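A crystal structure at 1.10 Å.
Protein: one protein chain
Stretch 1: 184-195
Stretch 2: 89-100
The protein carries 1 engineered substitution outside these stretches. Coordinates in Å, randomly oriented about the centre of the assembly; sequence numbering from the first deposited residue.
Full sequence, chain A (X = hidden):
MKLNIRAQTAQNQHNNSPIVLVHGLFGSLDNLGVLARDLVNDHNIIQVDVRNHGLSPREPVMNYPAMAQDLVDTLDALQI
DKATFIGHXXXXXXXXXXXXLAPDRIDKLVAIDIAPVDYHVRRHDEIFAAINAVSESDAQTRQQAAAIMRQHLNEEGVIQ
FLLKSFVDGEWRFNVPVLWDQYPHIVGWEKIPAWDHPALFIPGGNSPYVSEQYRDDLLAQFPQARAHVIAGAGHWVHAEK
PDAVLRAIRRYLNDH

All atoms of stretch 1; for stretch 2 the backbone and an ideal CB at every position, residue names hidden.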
# COMPACT_ATOMS: atom_id res chain seq x y z
N HIS A 184 0.19 13.04 -8.70
CA HIS A 184 -1.00 12.78 -7.91
C HIS A 184 -0.78 11.65 -6.92
O HIS A 184 -1.44 11.57 -5.89
CB HIS A 184 -2.18 12.43 -8.83
CG HIS A 184 -2.39 13.42 -9.92
ND1 HIS A 184 -2.40 14.78 -9.70
CD2 HIS A 184 -2.60 13.26 -11.25
CE1 HIS A 184 -2.60 15.41 -10.84
NE2 HIS A 184 -2.73 14.51 -11.80
N ILE A 185 0.16 10.77 -7.24
CA ILE A 185 0.47 9.64 -6.37
C ILE A 185 1.31 10.09 -5.18
O ILE A 185 1.03 9.72 -4.04
CB ILE A 185 1.18 8.53 -7.18
CG1 ILE A 185 0.24 8.03 -8.29
CG2 ILE A 185 1.58 7.37 -6.26
CD1 ILE A 185 0.89 7.11 -9.30
N VAL A 186 2.34 10.90 -5.42
CA VAL A 186 3.15 11.41 -4.33
C VAL A 186 2.38 12.56 -3.67
O VAL A 186 2.68 12.98 -2.55
CB VAL A 186 4.52 11.93 -4.82
CG1 VAL A 186 5.31 10.79 -5.42
CG2 VAL A 186 4.34 13.05 -5.83
N GLY A 187 1.38 13.05 -4.40
CA GLY A 187 0.55 14.14 -3.93
C GLY A 187 -0.55 13.71 -2.98
O GLY A 187 -0.56 12.58 -2.47
N TRP A 188 -1.50 14.60 -2.74
CA TRP A 188 -2.57 14.32 -1.80
C TRP A 188 -3.68 15.35 -1.89
O TRP A 188 -3.45 16.49 -2.29
CB TRP A 188 -2.00 14.32 -0.38
CG TRP A 188 -2.99 14.01 0.69
CD1 TRP A 188 -3.41 14.84 1.69
CD2 TRP A 188 -3.69 12.77 0.87
NE1 TRP A 188 -4.32 14.19 2.49
CE2 TRP A 188 -4.51 12.92 2.01
CE3 TRP A 188 -3.69 11.55 0.18
CZ2 TRP A 188 -5.33 11.90 2.48
CZ3 TRP A 188 -4.51 10.53 0.64
CH2 TRP A 188 -5.32 10.71 1.78
N GLU A 189 -4.88 14.94 -1.51
CA GLU A 189 -6.05 15.81 -1.47
C GLU A 189 -6.47 15.80 -0.00
O GLU A 189 -6.90 14.77 0.51
CB GLU A 189 -7.18 15.26 -2.34
CG GLU A 189 -8.38 16.18 -2.46
CD GLU A 189 -8.04 17.47 -3.17
OE1 GLU A 189 -7.46 17.40 -4.27
OE2 GLU A 189 -8.36 18.56 -2.63
N LYS A 190 -6.34 16.93 0.69
CA LYS A 190 -6.70 16.98 2.10
C LYS A 190 -8.12 16.49 2.34
O LYS A 190 -9.04 16.78 1.56
CB LYS A 190 -6.54 18.39 2.65
CG LYS A 190 -5.09 18.80 2.87
CD LYS A 190 -5.00 20.17 3.54
CE LYS A 190 -3.57 20.52 3.91
NZ LYS A 190 -2.69 20.60 2.71
N ILE A 191 -8.30 15.74 3.42
CA ILE A 191 -9.60 15.19 3.76
C ILE A 191 -10.10 15.69 5.11
O ILE A 191 -9.33 16.22 5.90
CB ILE A 191 -9.54 13.64 3.83
CG1 ILE A 191 -8.58 13.20 4.94
CG2 ILE A 191 -9.10 13.08 2.49
CD1 ILE A 191 -8.55 11.70 5.18
N PRO A 192 -11.41 15.55 5.36
CA PRO A 192 -11.98 15.99 6.64
C PRO A 192 -11.46 15.06 7.73
O PRO A 192 -11.03 13.94 7.46
CB PRO A 192 -13.48 15.83 6.43
CG PRO A 192 -13.65 15.98 4.95
CD PRO A 192 -12.48 15.19 4.42
N ALA A 193 -11.51 15.52 8.98
CA ALA A 193 -11.04 14.71 10.09
C ALA A 193 -11.86 13.43 10.23
O ALA A 193 -13.08 13.43 10.06
CB ALA A 193 -11.11 15.52 11.38
N TRP A 194 -11.16 12.34 10.53
CA TRP A 194 -11.80 11.05 10.77
C TRP A 194 -11.65 10.86 12.28
O TRP A 194 -10.55 10.57 12.77
CB TRP A 194 -11.08 9.94 10.00
CG TRP A 194 -11.82 8.63 9.99
CD1 TRP A 194 -13.08 8.39 9.51
CD2 TRP A 194 -11.31 7.36 10.43
NE1 TRP A 194 -13.38 7.05 9.62
CE2 TRP A 194 -12.32 6.40 10.18
CE3 TRP A 194 -10.10 6.95 11.01
CZ2 TRP A 194 -12.15 5.05 10.49
CZ3 TRP A 194 -9.94 5.60 11.32
CH2 TRP A 194 -10.96 4.67 11.06
N ASP A 195 -12.74 11.04 13.01
CA ASP A 195 -12.73 10.94 14.46
C ASP A 195 -12.80 9.53 15.02
O ASP A 195 -13.72 9.19 15.77
CB ASP A 195 -13.86 11.80 15.05
CG ASP A 195 -13.65 13.28 14.80
OD1 ASP A 195 -12.56 13.79 15.13
OD2 ASP A 195 -14.58 13.94 14.30
N UNK A 89 2.06 2.84 2.17
CA UNK A 89 2.38 3.97 1.30
C UNK A 89 1.20 4.39 0.41
O UNK A 89 0.18 4.80 0.94
CB UNK A 89 3.58 3.62 0.42
N UNK A 90 1.34 4.30 -0.91
CA UNK A 90 0.23 4.67 -1.80
C UNK A 90 -1.07 3.99 -1.36
O UNK A 90 -2.14 4.59 -1.38
CB UNK A 90 0.56 4.29 -3.25
N UNK A 91 -0.96 2.72 -0.97
CA UNK A 91 -2.12 1.97 -0.51
C UNK A 91 -2.68 2.56 0.77
O UNK A 91 -3.88 2.54 1.00
CB UNK A 91 -1.76 0.50 -0.30
N UNK A 92 -1.79 3.08 1.61
CA UNK A 92 -2.20 3.73 2.84
C UNK A 92 -2.94 5.01 2.51
O UNK A 92 -3.91 5.37 3.18
CB UNK A 92 -1.00 4.02 3.74
N UNK A 93 -2.48 5.73 1.49
CA UNK A 93 -3.16 6.95 1.09
C UNK A 93 -4.55 6.62 0.53
O UNK A 93 -5.51 7.34 0.78
CB UNK A 93 -2.33 7.71 0.06
N UNK A 94 -4.68 5.51 -0.19
CA UNK A 94 -5.98 5.12 -0.73
C UNK A 94 -6.94 4.81 0.43
O UNK A 94 -8.11 5.20 0.40
CB UNK A 94 -5.84 3.91 -1.66
N UNK A 95 -6.45 4.11 1.44
CA UNK A 95 -7.26 3.75 2.60
C UNK A 95 -7.63 5.00 3.40
O UNK A 95 -8.76 5.11 3.88
CB UNK A 95 -6.51 2.75 3.49
N UNK A 96 -6.70 5.93 3.54
CA UNK A 96 -7.02 7.16 4.26
C UNK A 96 -8.07 7.95 3.49
O UNK A 96 -8.98 8.53 4.08
CB UNK A 96 -5.76 8.01 4.48
N UNK A 97 -7.96 7.97 2.16
CA UNK A 97 -8.93 8.68 1.34
C UNK A 97 -10.31 8.04 1.46
O UNK A 97 -11.33 8.73 1.33
CB UNK A 97 -8.48 8.70 -0.12
N UNK A 98 -10.35 6.74 1.70
CA UNK A 98 -11.62 6.04 1.85
C UNK A 98 -12.40 6.57 3.05
O UNK A 98 -13.63 6.55 3.03
CB UNK A 98 -11.38 4.54 2.00
N UNK A 99 -11.71 7.04 4.08
CA UNK A 99 -12.42 7.56 5.25
C UNK A 99 -13.26 8.78 4.89
O UNK A 99 -14.28 9.05 5.53
CB UNK A 99 -11.43 7.92 6.36
N UNK A 100 -12.84 9.52 3.87
CA UNK A 100 -13.58 10.71 3.44
C UNK A 100 -14.70 10.35 2.48
O UNK A 100 -15.75 11.00 2.47
CB UNK A 100 -12.64 11.72 2.78

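Position 89 precedes the helix that runs through 90–100, and its phi/psi of 50/-118 is a combination most readily adopted by glycine. Nothing of stretch 1 lies within 5.5 Å of its ideal CB, so the contact gives no guidance. The residue is Ser 89, whose hydroxyl is hydrogen-bonded elsewhere in the structure and makes no capping bond.

At position 90 the CA-to-CB bond points sideways, and the ideal CB is 4.4 Å from CG2 of Ile 185. An apolar side chain suits this place, whether leucine, isoleucine or methionine. It is Met 90, whose SD packs 4.0 Å from CG2 of Ile 185.

Positions 91 and 92 are out of reach of stretch 1, and their helical angles are open to most residues. At 92, however, a CB would lie only 3.1 Å from the carbonyl oxygen of residue 89, which favours glycine. Both are glycine, Gly 91 and Gly 92.

Position 93 points toward stretch 1, with its ideal CB 3.6 Å from CZ3 of Trp 188. To one side of the indole lie the carbonyl oxygens of Ile 185, Val 186 and Gly 187. A short apolar residue could meet the ring, but a long donor, lysine or perhaps arginine, could also answer the carbonyls. The residue is Lys 93. Its chain is extended from chi2 to chi4, all t, and NZ donates a hydrogen bond to O of Gly 187 at 2.8 Å. O of Val 186 is nearly as close to NZ, at 2.9 Å, but the angle is too poor for a hydrogen bond. The backbone takes part as well: O of Lys 93 lies 3.3 Å from CZ3 of Trp 188, at the ring edge.

Positions 94, 95 and 98 make no contact with stretch 1, which therefore does not choose among helix-compatible residues; they are Ala 94, Val 95 and Leu 98.

Position 96 points toward stretch 1, its ideal CB 3.8 Å from CH2 of Trp 188 and 4.7 Å from CD1 of Ile 191. Leucine or methionine would suit these apolar neighbours. In Met 96, CB packs 3.9 Å from CH2 of Trp 188.

Position 97 points sideways, with CH2 of Trp 188 4.2 Å from the ideal CB. A small apolar group is enough for contact, and Ala 97 supplies it through CB.

Position 99 points toward the Trp 194 indole, whose CD1 is 3.6 Å from the ideal CB. Alanine, valine, serine or threonine could cover the ring. In Thr 99, CB sits over one face, 3.7 Å from the centroid of the five-membered ring of Trp 194, in a CH-pi contact. OG1 donates to O of Met 96 at 2.6 Å and accepts from a water that also donates to O of Pro 192.

Position 100 faces CB of Ile 191 and CD of Pro 192, each 3.8 Å from the ideal CB. A small apolar residue fits, and Ala 100 touches both with its methyl.

Stretch 2, residues 89-100: SMGGKAVMALTA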
# COMPACT_ATOMS: atom_id res chain seq x y z
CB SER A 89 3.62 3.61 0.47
OG SER A 89 4.40 4.75 0.19
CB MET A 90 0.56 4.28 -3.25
CG MET A 90 -0.57 4.50 -4.24
SD MET A 90 -0.19 3.81 -5.87
CE MET A 90 -0.43 2.05 -5.52
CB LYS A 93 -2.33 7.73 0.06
CG LYS A 93 -1.35 8.72 0.70
CD LYS A 93 -0.50 9.43 -0.33
CE LYS A 93 0.30 10.57 0.29
NZ LYS A 93 1.17 11.24 -0.72
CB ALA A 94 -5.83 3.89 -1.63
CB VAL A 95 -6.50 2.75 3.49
CG1 VAL A 95 -7.18 2.62 4.85
CG2 VAL A 95 -6.44 1.39 2.78
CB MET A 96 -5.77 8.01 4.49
CG MET A 96 -4.82 7.41 5.52
SD MET A 96 -3.41 8.47 5.93
CE MET A 96 -2.44 8.37 4.42
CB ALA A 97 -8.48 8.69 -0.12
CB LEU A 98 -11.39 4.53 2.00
CG LEU A 98 -12.65 3.67 2.16
CD1 LEU A 98 -13.55 3.82 0.94
CD2 LEU A 98 -12.25 2.22 2.35
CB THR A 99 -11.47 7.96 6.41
OG1 THR A 99 -10.68 9.10 6.03
CG2 THR A 99 -10.56 6.81 6.79
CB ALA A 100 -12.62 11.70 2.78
O HOH W 1 -12.05 11.68 6.32
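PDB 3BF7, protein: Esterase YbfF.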